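Local coordinates for protein arabinan endo-1,5-alpha-l-arabinosidase A (Cellvibrio cellulosa, PDB 1GYH) that cleaves alpha-1,5-linked arabinofuranosyl bonds of linear arabinan, releasing almost exclusively arabinotriose during breakdown of the plant cell wall, at residues 70-75 and 158-163; 202-207 and 294-299; 234-239 and 246-251. All blocks are in the same frame, centred on the assembly; numbering follows the deposited sequence. Where two conformers were deposited one is given.

Interaction 1 of 3, residues 70-75 and 158-163; sequences YQHKGL and DDLTRP
The imidazole ring of His72 is sandwiched: the CD1 methyl of Leu160 sits on one face and CG of Lys73 on the opposite one, both offset toward the rim. The methyl makes a CH-pi contact, with Leu160 CD1 3.6 Å from the centroid of the His72 ring and 18° off its normal. At the edge, in the ring plane, a water stands 3.0 Å from His72 NE2; it donates to the backbone O of Asp158 at 2.8 Å and so joins the ring nitrogen to that carbonyl. The same Leu160 methyl reaches the Tyr70 ring obliquely, Tyr70 CE2 lying 4.1 Å from Leu160 CD1. A leucine suits this place because one branch can serve two rings, while histidine offers an aromatic face that a methyl can lie on and a nitrogen edge that can bond to water. His72 also opens a type I' turn ending at Leu75, the tight link of a beta hairpin. Strands 63-72 and 75-82 form that hairpin, and Leu160 comes from the loop between strands 151-155 and 169-173 of the next sheet; its side chain also rests on Tyr77, while Tyr70 packs on Ile132 and Ala134 of strand 131-134.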
ATOM      1  N   TYR A  70      -9.669   4.909   1.649  1.00 13.33           N
ATOM      2  CA  TYR A  70      -9.783   6.316   1.296  1.00 13.60           C
ATOM      3  C   TYR A  70     -11.177   6.828   1.587  1.00 14.22           C
ATOM      4  O   TYR A  70     -12.161   6.246   1.128  1.00 13.48           O
ATOM      5  CB  TYR A  70      -9.466   6.519  -0.182  1.00 13.42           C
ATOM      6  CG  TYR A  70      -9.342   7.981  -0.619  1.00 12.95           C
ATOM      7  CD1 TYR A  70      -8.218   8.751  -0.270  1.00 13.30           C
ATOM      8  CD2 TYR A  70     -10.331   8.576  -1.402  1.00 12.33           C
ATOM      9  CE1 TYR A  70      -8.113  10.095  -0.659  1.00 13.81           C
ATOM     10  CE2 TYR A  70     -10.224   9.896  -1.812  1.00 13.22           C
ATOM     11  CZ  TYR A  70      -9.111  10.661  -1.440  1.00 13.08           C
ATOM     12  OH  TYR A  70      -9.029  12.017  -1.836  1.00 15.70           O
ATOM     13  N   GLN A  71     -11.264   7.924   2.355  1.00 14.57           N
ATOM     14  CA  GLN A  71     -12.530   8.600   2.634  1.00 14.30           C
ATOM     15  C   GLN A  71     -12.820   9.735   1.611  1.00 14.87           C
ATOM     16  O   GLN A  71     -11.944  10.575   1.308  1.00 15.22           O
ATOM     17  CB  GLN A  71     -12.540   9.157   4.072  1.00 14.79           C
ATOM     18  CG  GLN A  71     -12.422   8.064   5.126  1.00 13.95           C
ATOM     19  CD  GLN A  71     -12.722   8.501   6.529  1.00 12.95           C
ATOM     20  OE1 GLN A  71     -13.727   9.186   6.765  1.00 13.27           O
ATOM     21  NE2 GLN A  71     -11.882   8.060   7.493  1.00 14.50           N
ATOM     22  N   HIS A  72     -14.038   9.755   1.088  1.00 14.31           N
ATOM     23  CA  HIS A  72     -14.438  10.669   0.014  1.00 15.30           C
ATOM     24  C   HIS A  72     -15.940  10.870   0.040  1.00 16.55           C
ATOM     25  O   HIS A  72     -16.688   9.898  -0.054  1.00 16.00           O
ATOM     26  CB  HIS A  72     -14.052  10.084  -1.339  1.00 15.82           C
ATOM     27  CG  HIS A  72     -14.436  10.933  -2.516  1.00 15.86           C
ATOM     28  ND1 HIS A  72     -13.690  12.016  -2.932  1.00 17.65           N
ATOM     29  CD2 HIS A  72     -15.473  10.832  -3.389  1.00 17.80           C
ATOM     30  CE1 HIS A  72     -14.259  12.557  -3.997  1.00 18.20           C
ATOM     31  NE2 HIS A  72     -15.345  11.861  -4.296  1.00 17.57           N
ATOM     32  N   LYS A  73     -16.371  12.130   0.160  1.00 16.54           N
ATOM     33  CA  LYS A  73     -17.787  12.531   0.227  1.00 17.76           C
ATOM     34  C   LYS A  73     -18.651  11.657   1.150  1.00 17.82           C
ATOM     35  O   LYS A  73     -19.756  11.260   0.787  1.00 18.02           O
ATOM     36  CB  LYS A  73     -18.423  12.616  -1.175  1.00 17.85           C
ATOM     37  CG  LYS A  73     -17.811  13.658  -2.129  1.00 20.58           C
ATOM     38  CD  LYS A  73     -18.558  13.719  -3.452  1.00 23.63           C
ATOM     39  CE  LYS A  73     -17.738  14.341  -4.558  1.00 25.88           C
ATOM     40  NZ  LYS A  73     -17.607  15.805  -4.381  1.00 29.96           N
ATOM     41  N   GLY A  74     -18.174  11.388   2.359  1.00 18.02           N
ATOM     42  CA  GLY A  74     -18.996  10.685   3.328  1.00 18.47           C
ATOM     43  C   GLY A  74     -18.949   9.161   3.239  1.00 19.79           C
ATOM     44  O   GLY A  74     -19.456   8.483   4.146  1.00 21.74           O
ATOM     45  N   LEU A  75     -18.306   8.626   2.194  1.00 18.63           N
ATOM     46  CA  LEU A  75     -18.150   7.174   2.023  1.00 17.63           C
ATOM     47  C   LEU A  75     -16.731   6.648   2.257  1.00 16.05           C
ATOM     48  O   LEU A  75     -15.740   7.410   2.249  1.00 15.75           O
ATOM     49  CB  LEU A  75     -18.574   6.787   0.609  1.00 17.27           C
ATOM     50  CG  LEU A  75     -19.988   7.133   0.181  1.00 18.76           C
ATOM     51  CD1 LEU A  75     -20.188   6.666  -1.247  1.00 19.08           C
ATOM     52  CD2 LEU A  75     -21.019   6.513   1.113  1.00 20.01           C
ATOM     53  N   ASP A 158     -14.889  10.620 -11.848  1.00 15.99           N
ATOM     54  CA  ASP A 158     -15.646  11.346 -10.825  1.00 17.74           C
ATOM     55  C   ASP A 158     -16.159  10.476  -9.683  1.00 17.95           C
ATOM     56  O   ASP A 158     -16.215  10.974  -8.541  1.00 17.27           O
ATOM     57  CB  ASP A 158     -16.814  12.124 -11.443  1.00 19.05           C
ATOM     58  CG  ASP A 158     -16.377  13.418 -12.148  1.00 22.14           C
ATOM     59  OD1 ASP A 158     -15.171  13.771 -12.189  1.00 24.66           O
ATOM     60  OD2 ASP A 158     -17.213  14.158 -12.686  1.00 25.87           O
ATOM     61  N   ASP A 159     -16.503   9.190  -9.936  1.00 17.67           N
ATOM     62  CA  ASP A 159     -16.947   8.303  -8.822  1.00 16.49           C
ATOM     63  C   ASP A 159     -15.845   7.487  -8.191  1.00 15.25           C
ATOM     64  O   ASP A 159     -16.144   6.659  -7.327  1.00 14.39           O
ATOM     65  CB  ASP A 159     -18.079   7.264  -9.112  1.00 17.86           C
ATOM     66  CG  ASP A 159     -19.026   7.693 -10.219  0.50 18.49           C
ATOM     67  OD1 ASP A 159     -19.817   8.575  -9.867  0.50 19.98           O
ATOM     68  OD2 ASP A 159     -19.125   7.260 -11.400  0.50 19.60           O
ATOM     69  N   LEU A 160     -14.613   7.698  -8.634  1.00 13.75           N
ATOM     70  CA  LEU A 160     -13.423   6.979  -8.154  1.00 14.73           C
ATOM     71  C   LEU A 160     -13.440   5.443  -8.404  1.00 14.93           C
ATOM     72  O   LEU A 160     -12.741   4.681  -7.700  1.00 15.75           O
ATOM     73  CB  LEU A 160     -13.139   7.256  -6.681  1.00 15.10           C
ATOM     74  CG  LEU A 160     -13.245   8.706  -6.201  1.00 15.57           C
ATOM     75  CD1 LEU A 160     -12.882   8.788  -4.741  1.00 16.08           C
ATOM     76  CD2 LEU A 160     -12.395   9.628  -6.973  1.00 13.62           C
ATOM     77  N   THR A 161     -14.169   4.999  -9.423  1.00 14.76           N
ATOM     78  CA  THR A 161     -14.229   3.544  -9.714  1.00 15.66           C
ATOM     79  C   THR A 161     -13.516   3.085 -10.988  1.00 16.18           C
ATOM     80  O   THR A 161     -13.348   1.883 -11.171  1.00 15.09           O
ATOM     81  CB  THR A 161     -15.694   3.054  -9.756  1.00 15.30           C
ATOM     82  OG1 THR A 161     -16.384   3.695 -10.829  1.00 13.32           O
ATOM     83  CG2 THR A 161     -16.457   3.457  -8.475  1.00 17.65           C
ATOM     84  N   ARG A 162     -13.151   4.021 -11.868  1.00 15.74           N
ATOM     85  CA  ARG A 162     -12.459   3.702 -13.109  1.00 16.63           C
ATOM     86  C   ARG A 162     -11.527   4.853 -13.514  1.00 16.22           C
ATOM     87  O   ARG A 162     -11.698   5.985 -13.032  1.00 14.67           O
ATOM     88  CB  ARG A 162     -13.470   3.454 -14.260  1.00 17.50           C
ATOM     89  CG  ARG A 162     -13.760   1.892 -14.532  1.00 21.37           C
ATOM     90  CD  ARG A 162     -15.054   1.576 -14.068  1.00 23.18           C
ATOM     91  NE  ARG A 162     -15.605   0.214 -14.141  1.00 20.58           N
ATOM     92  CZ  ARG A 162     -15.821  -0.572 -13.086  1.00 19.50           C
ATOM     93  NH1 ARG A 162     -15.321  -0.244 -11.886  1.00 16.33           N
ATOM     94  NH2 ARG A 162     -16.499  -1.723 -13.224  1.00 20.18           N
ATOM     95  N   PRO A 163     -10.594   4.599 -14.438  1.00 15.24           N
ATOM     96  CA  PRO A 163      -9.781   5.699 -15.007  1.00 14.50           C
ATOM     97  C   PRO A 163     -10.671   6.787 -15.622  1.00 14.28           C
ATOM     98  O   PRO A 163     -11.681   6.450 -16.263  1.00 12.39           O
ATOM     99  CB  PRO A 163      -8.942   5.009 -16.089  1.00 14.15           C
ATOM    100  CG  PRO A 163      -8.900   3.524 -15.639  1.00 14.43           C
ATOM    101  CD  PRO A 163     -10.242   3.284 -15.023  1.00 15.66           C
TER
HETATM  102  O   HOH W   1     -17.600  11.776  -6.275  1.00 42.35           O

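Interaction 2 of 3, residues 202-207 and 294-299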
ATOM      1  N   TYR A 202       5.741  19.725  -0.827  1.00 14.07           N
ATOM      2  CA  TYR A 202       6.068  18.566  -1.637  1.00 13.56           C
ATOM      3  C   TYR A 202       5.119  17.388  -1.440  1.00 13.58           C
ATOM      4  O   TYR A 202       4.498  17.228  -0.370  1.00 11.72           O
ATOM      5  CB  TYR A 202       7.457  18.078  -1.292  1.00 13.12           C
ATOM      6  CG  TYR A 202       8.584  18.953  -1.747  1.00 17.36           C
ATOM      7  CD1 TYR A 202       9.096  18.857  -3.030  1.00 17.50           C
ATOM      8  CD2 TYR A 202       9.171  19.870  -0.870  1.00 19.25           C
ATOM      9  CE1 TYR A 202      10.156  19.652  -3.432  1.00 19.84           C
ATOM     10  CE2 TYR A 202      10.246  20.662  -1.273  1.00 19.80           C
ATOM     11  CZ  TYR A 202      10.715  20.550  -2.547  1.00 19.81           C
ATOM     12  OH  TYR A 202      11.765  21.327  -2.959  1.00 21.71           O
ATOM     13  N   TYR A 203       5.033  16.580  -2.513  1.00 13.01           N
ATOM     14  CA  TYR A 203       4.494  15.230  -2.457  1.00 13.29           C
ATOM     15  C   TYR A 203       5.661  14.270  -2.231  1.00 13.56           C
ATOM     16  O   TYR A 203       6.670  14.349  -2.932  1.00 14.63           O
ATOM     17  CB  TYR A 203       3.774  14.864  -3.749  1.00 12.23           C
ATOM     18  CG  TYR A 203       2.499  15.614  -3.972  1.00 12.48           C
ATOM     19  CD1 TYR A 203       2.519  16.890  -4.543  1.00 13.00           C
ATOM     20  CD2 TYR A 203       1.267  15.091  -3.581  1.00 12.76           C
ATOM     21  CE1 TYR A 203       1.340  17.606  -4.738  1.00 11.04           C
ATOM     22  CE2 TYR A 203       0.098  15.802  -3.759  1.00 11.94           C
ATOM     23  CZ  TYR A 203       0.137  17.053  -4.347  1.00 11.60           C
ATOM     24  OH  TYR A 203      -1.015  17.783  -4.531  1.00 12.75           O
ATOM     25  N   TYR A 204       5.525  13.378  -1.262  1.00 13.55           N
ATOM     26  CA  TYR A 204       6.560  12.376  -0.993  1.00 13.38           C
ATOM     27  C   TYR A 204       6.081  10.983  -1.439  1.00 13.33           C
ATOM     28  O   TYR A 204       5.057  10.505  -0.966  1.00 13.04           O
ATOM     29  CB  TYR A 204       6.966  12.328   0.478  1.00 13.40           C
ATOM     30  CG  TYR A 204       7.657  13.619   0.922  1.00 12.95           C
ATOM     31  CD1 TYR A 204       6.913  14.763   1.204  1.00 12.34           C
ATOM     32  CD2 TYR A 204       9.041  13.696   1.015  1.00 11.84           C
ATOM     33  CE1 TYR A 204       7.551  15.953   1.604  1.00 13.26           C
ATOM     34  CE2 TYR A 204       9.686  14.911   1.393  1.00 13.15           C
ATOM     35  CZ  TYR A 204       8.940  16.012   1.688  1.00 13.36           C
ATOM     36  OH  TYR A 204       9.579  17.198   2.033  1.00 14.57           O
ATOM     37  N   LEU A 205       6.869  10.358  -2.313  1.00 13.36           N
ATOM     38  CA  LEU A 205       6.597   8.992  -2.820  1.00 12.91           C
ATOM     39  C   LEU A 205       7.458   8.033  -2.055  1.00 13.09           C
ATOM     40  O   LEU A 205       8.704   8.093  -2.138  1.00 13.76           O
ATOM     41  CB  LEU A 205       6.894   8.896  -4.324  1.00 13.51           C
ATOM     42  CG  LEU A 205       6.876   7.463  -4.930  1.00 12.82           C
ATOM     43  CD1 LEU A 205       5.557   6.818  -4.726  1.00 13.95           C
ATOM     44  CD2 LEU A 205       7.229   7.540  -6.392  1.00 14.47           C
ATOM     45  N   PHE A 206       6.805   7.172  -1.283  1.00 12.82           N
ATOM     46  CA  PHE A 206       7.454   6.072  -0.623  1.00 13.22           C
ATOM     47  C   PHE A 206       7.316   4.797  -1.514  1.00 13.71           C
ATOM     48  O   PHE A 206       6.296   4.595  -2.136  1.00 13.22           O
ATOM     49  CB  PHE A 206       6.775   5.773   0.732  1.00 14.09           C
ATOM     50  CG  PHE A 206       6.800   6.931   1.714  1.00 13.70           C
ATOM     51  CD1 PHE A 206       7.843   7.091   2.594  1.00 13.44           C
ATOM     52  CD2 PHE A 206       5.761   7.845   1.753  1.00 15.44           C
ATOM     53  CE1 PHE A 206       7.876   8.176   3.473  1.00 16.26           C
ATOM     54  CE2 PHE A 206       5.799   8.932   2.647  1.00 15.16           C
ATOM     55  CZ  PHE A 206       6.833   9.069   3.508  1.00 14.94           C
ATOM     56  N   ALA A 207       8.336   3.958  -1.509  1.00 13.65           N
ATOM     57  CA  ALA A 207       8.336   2.705  -2.259  1.00 13.50           C
ATOM     58  C   ALA A 207       9.163   1.665  -1.539  1.00 14.44           C
ATOM     59  O   ALA A 207      10.082   1.980  -0.771  1.00 14.60           O
ATOM     60  CB  ALA A 207       8.896   2.933  -3.683  1.00 13.65           C
ATOM     61  N   LEU A 294       6.913   9.808  12.481  1.00 14.44           N
ATOM     62  CA  LEU A 294       7.560  10.294  11.288  1.00 14.98           C
ATOM     63  C   LEU A 294       8.020  11.742  11.539  1.00 15.27           C
ATOM     64  O   LEU A 294       7.175  12.650  11.719  1.00 14.81           O
ATOM     65  CB  LEU A 294       6.580  10.217  10.108  1.00 14.95           C
ATOM     66  CG  LEU A 294       7.064  10.415   8.663  1.00 15.93           C
ATOM     67  CD1 LEU A 294       8.244   9.541   8.306  1.00 15.26           C
ATOM     68  CD2 LEU A 294       5.855  10.119   7.718  1.00 17.15           C
ATOM     69  N   HIS A 295       9.334  11.940  11.516  1.00 14.47           N
ATOM     70  CA  HIS A 295       9.975  13.282  11.679  1.00 15.41           C
ATOM     71  C   HIS A 295      10.502  13.827  10.336  1.00 15.48           C
ATOM     72  O   HIS A 295      10.488  13.119   9.330  1.00 15.43           O
ATOM     73  CB  HIS A 295      11.132  13.225  12.702  1.00 15.85           C
ATOM     74  CG  HIS A 295      10.727  12.625  14.005  1.00 19.11           C
ATOM     75  ND1 HIS A 295      10.902  11.285  14.291  1.00 23.30           N
ATOM     76  CD2 HIS A 295      10.061  13.153  15.056  1.00 20.07           C
ATOM     77  CE1 HIS A 295      10.392  11.027  15.481  1.00 20.91           C
ATOM     78  NE2 HIS A 295       9.866  12.140  15.963  1.00 23.21           N
ATOM     79  N   TRP A 296      10.937  15.094  10.329  1.00 14.43           N
ATOM     80  CA  TRP A 296      11.453  15.765   9.123  1.00 14.40           C
ATOM     81  C   TRP A 296      12.724  16.516   9.462  1.00 14.67           C
ATOM     82  O   TRP A 296      12.755  17.272  10.429  1.00 15.21           O
ATOM     83  CB  TRP A 296      10.378  16.696   8.500  1.00 14.50           C
ATOM     84  CG  TRP A 296       9.070  15.971   8.312  1.00 15.23           C
ATOM     85  CD1 TRP A 296       8.140  15.745   9.268  1.00 16.07           C
ATOM     86  CD2 TRP A 296       8.614  15.276   7.140  1.00 14.72           C
ATOM     87  NE1 TRP A 296       7.113  14.980   8.769  1.00 16.12           N
ATOM     88  CE2 TRP A 296       7.385  14.668   7.466  1.00 15.23           C
ATOM     89  CE3 TRP A 296       9.128  15.092   5.844  1.00 15.41           C
ATOM     90  CZ2 TRP A 296       6.644  13.939   6.552  1.00 16.27           C
ATOM     91  CZ3 TRP A 296       8.399  14.348   4.941  1.00 15.92           C
ATOM     92  CH2 TRP A 296       7.175  13.779   5.297  1.00 17.35           C
ATOM     93  N   ASP A 297      13.779  16.301   8.676  1.00 14.13           N
ATOM     94  CA  ASP A 297      15.088  16.859   8.951  1.00 14.13           C
ATOM     95  C   ASP A 297      15.251  18.259   8.359  1.00 13.86           C
ATOM     96  O   ASP A 297      14.347  18.768   7.720  1.00 13.95           O
ATOM     97  CB  ASP A 297      16.247  15.903   8.522  1.00 14.59           C
ATOM     98  CG  ASP A 297      16.412  15.730   6.986  1.00 14.91           C
ATOM     99  OD1 ASP A 297      15.910  16.545   6.147  1.00 12.91           O
ATOM    100  OD2 ASP A 297      17.090  14.741   6.541  1.00 14.97           O
ATOM    101  N   GLY A 298      16.412  18.849   8.615  1.00 13.86           N
ATOM    102  CA  GLY A 298      16.772  20.211   8.193  1.00 13.46           C
ATOM    103  C   GLY A 298      16.819  20.456   6.698  1.00 13.14           C
ATOM    104  O   GLY A 298      16.768  21.602   6.261  1.00 11.96           O
ATOM    105  N   GLU A 299      16.887  19.373   5.908  1.00 12.78           N
ATOM    106  CA  GLU A 299      16.845  19.449   4.443  1.00 12.30           C
ATOM    107  C   GLU A 299      15.476  19.088   3.832  1.00 11.84           C
ATOM    108  O   GLU A 299      15.342  19.014   2.611  1.00 11.01           O
ATOM    109  CB  GLU A 299      17.954  18.568   3.840  1.00 12.88           C
ATOM    110  CG  GLU A 299      19.378  19.008   4.168  1.00 14.78           C
ATOM    111  CD  GLU A 299      19.807  18.759   5.610  1.00 17.49           C
ATOM    112  OE1 GLU A 299      19.524  17.673   6.150  1.00 18.36           O
ATOM    113  OE2 GLU A 299      20.456  19.656   6.226  1.00 19.89           O
TER
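Tyr204 turns its aromatic ring to meet Trp296 edge-to-face, the T-shaped pairing in which the indole supplies the edge and the phenol the face. Trp296 CZ3 stands 3.6 Å above the plane of the Tyr204 ring, over its centre. The planes of the Tyr204 ring and the six-membered ring of Trp296 meet at 60°, and the two side chains run past each other in opposite directions. Two residues on, Phe206 projects from the same side of the strand, and its CZ lies 4.4 Å from Leu294 CD2, a looser apolar touch. Alternation along strands 202-209 and 286-296 thus brings two pairs together between neighbouring sheets of the five-bladed propeller, with Pro302 packed against Tyr204, Leu294 and Trp296. Tyrosine and tryptophan suit the site because each has a broad apolar surface and a polar group at its margin: Tyr204 OH bonds to Gly300 O, and Trp296 NE1 to Asp272 OD2. The blades therefore meet here through dispersion and ring quadrupoles, while hydrogen bonds to other residues satisfy those two polar groups.

Interaction 3 of 3, residues 234-239 and 246-251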
ATOM      1  N   TYR A 234       9.648  12.674  -9.164  1.00 13.57           N
ATOM      2  CA  TYR A 234      10.077  12.438  -7.807  1.00 13.60           C
ATOM      3  C   TYR A 234      11.588  12.230  -7.773  1.00 13.74           C
ATOM      4  O   TYR A 234      12.126  11.289  -8.409  1.00 12.90           O
ATOM      5  CB  TYR A 234       9.335  11.211  -7.205  1.00 13.58           C
ATOM      6  CG  TYR A 234       7.843  11.476  -6.997  1.00 13.30           C
ATOM      7  CD1 TYR A 234       6.934  11.313  -8.029  1.00 10.47           C
ATOM      8  CD2 TYR A 234       7.353  11.918  -5.756  1.00 12.30           C
ATOM      9  CE1 TYR A 234       5.569  11.602  -7.845  1.00 14.82           C
ATOM     10  CE2 TYR A 234       6.008  12.223  -5.573  1.00 12.65           C
ATOM     11  CZ  TYR A 234       5.110  12.047  -6.603  1.00 13.65           C
ATOM     12  OH  TYR A 234       3.743  12.306  -6.410  1.00 13.89           O
ATOM     13  N   LEU A 235      12.280  13.116  -7.069  1.00 12.22           N
ATOM     14  CA  LEU A 235      13.715  13.115  -6.947  1.00 11.94           C
ATOM     15  C   LEU A 235      14.154  12.674  -5.564  1.00 12.55           C
ATOM     16  O   LEU A 235      13.485  12.939  -4.569  1.00 12.90           O
ATOM     17  CB  LEU A 235      14.281  14.539  -7.224  1.00 12.37           C
ATOM     18  CG  LEU A 235      13.903  15.267  -8.498  1.00 12.64           C
ATOM     19  CD1 LEU A 235      14.708  16.570  -8.646  1.00 15.75           C
ATOM     20  CD2 LEU A 235      14.088  14.364  -9.729  1.00 14.32           C
ATOM     21  N   ASP A 236      15.329  12.061  -5.471  1.00 12.70           N
ATOM     22  CA  ASP A 236      15.864  11.650  -4.176  1.00 13.44           C
ATOM     23  C   ASP A 236      16.815  12.755  -3.611  1.00 13.61           C
ATOM     24  O   ASP A 236      16.885  13.858  -4.199  1.00 12.42           O
ATOM     25  CB  ASP A 236      16.463  10.214  -4.249  1.00 12.60           C
ATOM     26  CG  ASP A 236      17.803  10.142  -4.968  1.00 15.64           C
ATOM     27  OD1 ASP A 236      18.480  11.188  -5.293  1.00 14.36           O
ATOM     28  OD2 ASP A 236      18.280   9.020  -5.237  1.00 15.71           O
ATOM     29  N   LYS A 237      17.489  12.478  -2.490  1.00 13.48           N
ATOM     30  CA  LYS A 237      18.381  13.460  -1.824  1.00 14.11           C
ATOM     31  C   LYS A 237      19.558  13.955  -2.691  1.00 14.51           C
ATOM     32  O   LYS A 237      20.078  15.089  -2.480  1.00 13.65           O
ATOM     33  CB  LYS A 237      18.928  12.937  -0.485  1.00 13.22           C
ATOM     34  CG  LYS A 237      17.881  12.675   0.567  1.00 16.24           C
ATOM     35  CD  LYS A 237      18.467  12.009   1.793  1.00 15.29           C
ATOM     36  CE  LYS A 237      17.435  11.894   2.917  1.00 15.76           C
ATOM     37  NZ  LYS A 237      18.019  11.266   4.169  1.00 13.71           N
ATOM     38  N   THR A 238      19.968  13.137  -3.668  1.00 13.88           N
ATOM     39  CA  THR A 238      21.039  13.472  -4.571  1.00 13.64           C
ATOM     40  C   THR A 238      20.548  14.093  -5.871  1.00 12.86           C
ATOM     41  O   THR A 238      21.366  14.410  -6.723  1.00 12.80           O
ATOM     42  CB  THR A 238      21.897  12.221  -4.978  1.00 13.99           C
ATOM     43  OG1 THR A 238      21.097  11.327  -5.768  1.00 13.34           O
ATOM     44  CG2 THR A 238      22.308  11.409  -3.795  1.00 15.91           C
ATOM     45  N   GLY A 239      19.245  14.252  -6.036  1.00 11.61           N
ATOM     46  CA  GLY A 239      18.684  14.818  -7.254  1.00 12.78           C
ATOM     47  C   GLY A 239      18.442  13.834  -8.388  1.00 12.61           C
ATOM     48  O   GLY A 239      18.282  14.218  -9.557  1.00 12.10           O
ATOM     49  N   GLY A 246      16.378   6.314  -8.920  1.00 15.42           N
ATOM     50  CA  GLY A 246      16.569   7.103  -7.699  1.00 15.24           C
ATOM     51  C   GLY A 246      15.739   6.615  -6.518  1.00 14.84           C
ATOM     52  O   GLY A 246      14.726   5.955  -6.702  1.00 15.04           O
ATOM     53  N   GLY A 247      16.190   6.946  -5.305  1.00 14.96           N
ATOM     54  CA  GLY A 247      15.466   6.670  -4.072  1.00 14.32           C
ATOM     55  C   GLY A 247      16.430   6.698  -2.893  1.00 14.45           C
ATOM     56  O   GLY A 247      17.480   6.005  -2.883  1.00 14.30           O
ATOM     57  N   SER A 248      16.082   7.486  -1.869  1.00 13.78           N
ATOM     58  CA  SER A 248      16.892   7.575  -0.664  1.00 13.34           C
ATOM     59  C   SER A 248      16.327   6.698   0.432  1.00 13.07           C
ATOM     60  O   SER A 248      15.124   6.665   0.669  1.00 12.51           O
ATOM     61  CB  SER A 248      16.970   9.032  -0.152  1.00 13.57           C
ATOM     62  OG  SER A 248      17.676   9.850  -1.086  1.00 12.77           O
ATOM     63  N   LEU A 249      17.238   6.037   1.136  1.00 13.38           N
ATOM     64  CA  LEU A 249      16.902   5.187   2.267  1.00 14.37           C
ATOM     65  C   LEU A 249      16.114   5.898   3.370  1.00 14.76           C
ATOM     66  O   LEU A 249      16.534   6.944   3.863  1.00 14.77           O
ATOM     67  CB  LEU A 249      18.158   4.529   2.855  1.00 14.72           C
ATOM     68  CG  LEU A 249      17.920   3.707   4.136  1.00 15.53           C
ATOM     69  CD1 LEU A 249      17.043   2.514   3.832  1.00 18.05           C
ATOM     70  CD2 LEU A 249      19.210   3.263   4.829  1.00 16.86           C
ATOM     71  N   LEU A 250      14.983   5.318   3.750  1.00 14.18           N
ATOM     72  CA  LEU A 250      14.224   5.758   4.931  1.00 14.54           C
ATOM     73  C   LEU A 250      14.434   4.859   6.150  1.00 14.41           C
ATOM     74  O   LEU A 250      14.757   5.323   7.250  1.00 12.96           O
ATOM     75  CB  LEU A 250      12.738   5.836   4.606  1.00 14.60           C
ATOM     76  CG  LEU A 250      11.823   6.231   5.781  1.00 15.62           C
ATOM     77  CD1 LEU A 250      12.214   7.644   6.286  1.00 16.01           C
ATOM     78  CD2 LEU A 250      10.392   6.196   5.398  1.00 16.40           C
ATOM     79  N   ILE A 251      14.234   3.553   5.965  1.00 13.34           N
ATOM     80  CA  ILE A 251      14.446   2.587   7.026  1.00 14.02           C
ATOM     81  C   ILE A 251      14.640   1.215   6.377  1.00 14.54           C
ATOM     82  O   ILE A 251      13.940   0.875   5.401  1.00 13.22           O
ATOM     83  CB  ILE A 251      13.266   2.549   8.022  1.00 14.02           C
ATOM     84  CG1 ILE A 251      13.528   1.590   9.195  1.00 13.98           C
ATOM     85  CG2 ILE A 251      11.870   2.332   7.302  1.00 16.55           C
ATOM     86  CD1 ILE A 251      12.520   1.777  10.401  1.00 13.43           C
TER
HETATM   87  O   HOH W   2      18.709   8.525   3.227  0.50 13.85           O
HETATM   88  O   HOH W   3      15.165   9.765   4.304  1.00 34.01           O
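A polar contact between a loop turn and the start of strand 248-251 joins Asp236 and Lys237 to Gly247 and Ser248, just where the chain enters an outermost strand of its four-stranded blade. Two hydrogen bonds run across it in opposite senses. Gly247 N donates to Asp236 OD2 at 2.9 Å, reaching the carboxylate on its anti side with an N-H...O angle of 154°. In return, Lys237 N donates to Ser248 OG at 3.0 Å, a nearly straight bond of 165°. The hydroxyl is also enclosed by carbon: Lys237 CG lies 3.3 Å from Ser248 OG, and Asp236 CB is close by. While OD2 serves Gly247, Asp236 OD1 accepts from Thr238 N and, at 2.7 Å, from Thr238 OG1, the first of these bonds making an Asx turn over the type I turn from Asp236 to Gly239; Arg240 N also bonds to OD1. Aspartate suits the place because its short side chain can meet Gly247 N with one oxygen and Thr238 N with the other. Gly246 brings its CA to 3.6 Å from Asp236 OD2, and Gly247 has backbone angles (phi 160°) open essentially only to a residue without a side chain. Beyond CG the extended chain of Lys237 runs past Ser248, placing NZ 3.0 Å from a water that donates to Leu249 O; its side chain also touches Trp301. The buried carboxylate is thus gripped by several N-H and O-H donors, which would probably stabilise its negative charge. The serine hydroxyl gives the N-H of Lys237 a partner of its own, and the lysine ammonium, on an exposed residue, reaches the strand through water.

How the interactions relate
From the N terminus, interaction 1 comes first: the hairpin end at 70-75 meets the loop at 158-163, closing a span of 82 residues and joining the sheets that contain strands 63-72 and 151-155. Interactions 2 and 3 follow later in the chain. Interaction 2 pairs 202-207 with 294-299, linking the blade of strand 202-209 to that of strand 286-296. Interaction 3 is nested inside that span and closes a short loop leading into strand 248-251 at one edge of the blade. Interactions 2 and 3 touch, with Tyr234 packing on Tyr203 and Leu205, and Leu250 on Phe206. Interaction 1 stands apart, its centre about 26 Å from that of interaction 2.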